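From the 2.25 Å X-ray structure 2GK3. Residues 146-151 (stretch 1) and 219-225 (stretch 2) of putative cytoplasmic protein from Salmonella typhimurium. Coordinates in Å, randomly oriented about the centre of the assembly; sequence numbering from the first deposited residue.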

# COMPACT_ATOMS: atom_id res chain seq x y z
N GLU E 146 1.25 28.63 18.52
CA GLU E 146 1.10 29.83 19.37
C GLU E 146 -0.33 30.20 19.71
O GLU E 146 -0.56 30.98 20.63
CB GLU E 146 1.77 31.06 18.73
CG GLU E 146 3.29 31.03 18.77
CD GLU E 146 3.85 31.21 20.17
OE1 GLU E 146 3.12 31.68 21.07
OE2 GLU E 146 5.04 30.87 20.38
N VAL E 147 -1.29 29.68 18.95
CA VAL E 147 -2.70 29.99 19.19
C VAL E 147 -3.25 29.10 20.32
O VAL E 147 -4.16 29.52 21.05
CB VAL E 147 -3.58 29.89 17.89
CG1 VAL E 147 -5.06 30.12 18.19
CG2 VAL E 147 -3.11 30.89 16.84
N LEU E 148 -2.70 27.90 20.48
CA LEU E 148 -3.30 26.92 21.41
C LEU E 148 -2.89 27.19 22.85
O LEU E 148 -1.80 27.71 23.10
CB LEU E 148 -2.96 25.47 20.99
CG LEU E 148 -3.28 25.11 19.53
CD1 LEU E 148 -2.74 23.73 19.21
CD2 LEU E 148 -4.80 25.21 19.17
N PRO E 149 -3.78 26.88 23.82
CA PRO E 149 -3.44 27.16 25.22
C PRO E 149 -2.59 26.07 25.89
O PRO E 149 -2.50 26.01 27.12
CB PRO E 149 -4.82 27.27 25.87
CG PRO E 149 -5.64 26.31 25.13
CD PRO E 149 -5.13 26.31 23.70
N VAL E 150 -2.00 25.19 25.08
CA VAL E 150 -1.09 24.15 25.57
C VAL E 150 0.22 24.17 24.79
O VAL E 150 0.29 24.69 23.66
CB VAL E 150 -1.74 22.72 25.52
CG1 VAL E 150 -2.98 22.65 26.39
CG2 VAL E 150 -2.03 22.26 24.07
N ILE E 151 1.27 23.60 25.38
CA ILE E 151 2.55 23.43 24.68
C ILE E 151 2.67 21.94 24.43
O ILE E 151 2.44 21.14 25.34
CB ILE E 151 3.73 23.99 25.51
CG1 ILE E 151 3.66 25.52 25.55
CG2 ILE E 151 5.09 23.54 24.95
CD1 ILE E 151 4.35 26.12 26.77
N LYS E 219 -11.05 33.08 21.81
CA LYS E 219 -10.99 32.20 22.95
C LYS E 219 -10.71 30.78 22.48
O LYS E 219 -11.13 30.37 21.40
CB LYS E 219 -12.28 32.24 23.75
CG LYS E 219 -12.37 33.43 24.68
CD LYS E 219 -13.67 33.38 25.48
CE LYS E 219 -13.51 34.11 26.81
NZ LYS E 219 -13.17 33.19 27.97
N THR E 220 -9.99 30.04 23.31
CA THR E 220 -9.44 28.78 22.90
C THR E 220 -9.71 27.67 23.91
O THR E 220 -9.94 27.93 25.10
CB THR E 220 -7.93 28.91 22.61
OG1 THR E 220 -7.24 29.32 23.81
CG2 THR E 220 -7.68 29.95 21.51
N ALA E 221 -9.73 26.44 23.40
CA ALA E 221 -9.97 25.28 24.23
C ALA E 221 -9.27 24.07 23.62
O ALA E 221 -9.11 23.95 22.39
CB ALA E 221 -11.45 25.02 24.37
N CYS E 222 -8.82 23.18 24.49
CA CYS E 222 -8.22 21.94 24.02
C CYS E 222 -8.80 20.83 24.87
O CYS E 222 -8.84 20.94 26.09
CB CYS E 222 -6.69 21.97 24.15
SG CYS E 222 -5.85 23.00 22.93
N PHE E 223 -9.28 19.78 24.21
CA PHE E 223 -9.69 18.60 24.92
C PHE E 223 -8.73 17.51 24.50
O PHE E 223 -8.64 17.19 23.32
CB PHE E 223 -11.15 18.22 24.60
CG PHE E 223 -11.65 17.07 25.42
CD1 PHE E 223 -12.13 17.29 26.72
CD2 PHE E 223 -11.63 15.78 24.92
CE1 PHE E 223 -12.58 16.23 27.50
CE2 PHE E 223 -12.09 14.71 25.69
CZ PHE E 223 -12.57 14.93 26.98
N MSE E 224 -8.02 16.93 25.47
CA MSE E 224 -6.78 16.21 25.15
C MSE E 224 -6.99 14.77 24.77
O MSE E 224 -6.09 14.11 24.26
CB MSE E 224 -5.75 16.32 26.29
CG MSE E 224 -5.33 17.74 26.65
SE MSE E 224 -4.79 18.90 25.16
CE MSE E 224 -5.55 20.41 26.06
N SER E 225 -8.19 14.27 25.04
CA SER E 225 -8.56 12.94 24.59
C SER E 225 -9.55 13.08 23.44
O SER E 225 -9.81 14.19 22.94
CB SER E 225 -9.14 12.13 25.76
OG SER E 225 -9.38 10.80 25.37
O HOH W 1 -4.85 30.36 23.49

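Two segments far apart in sequence can pack closely without a single direct hydrogen bond between them, provided that side-chain shape does the work and solvent serves the remaining polar groups. The contact between residues 146-151 and 219-225 is a compact example. At its apolar centre lies Cys222, whose CA-to-CB bond points toward the other segment and whose chi1 of -74° (m) sets the sulfur among three consecutive residues. Pro149 CD approaches Cys222 SG to 3.5 Å, while Val150 CG2 stands 4.1 Å from Cys222 SG and Leu148 CB 4.3 Å from it. A large, polarizable sulfur suits such a site, since it can make dispersion contacts with several carbons at once.

The strand geometry explains the spacing of the partners. Along an extended chain successive side chains alternate, so Thr220 and Cys222 both point toward the first segment, whereas Ala221 between them points away and contributes little. Beyond Cys222, the selenomethionine Met224 starts sideways, but its end comes nearer, bringing Met224 CE to 3.4 Å from Val150 CG1. This tight methyl-to-methyl approach extends the apolar surface past the cysteine.

In the other direction the contact becomes polar at Thr220. Its methyl still packs, with Thr220 CG2 3.6 Å from Val147 O and 4.2 Å from Val147 CG1, and the ring of Pro149 places CG 3.7 Å from Thr220 OG1. The polar link itself is made through water 1, which donates a hydrogen bond to Val147 O at 2.7 Å and accepts one from Thr220 OG1 at 2.6 Å. The threonine hydroxyl is therefore the donor here, and the water joins a backbone carbonyl to a side chain across the gap. Direct packing and a bridging water thus complement each other.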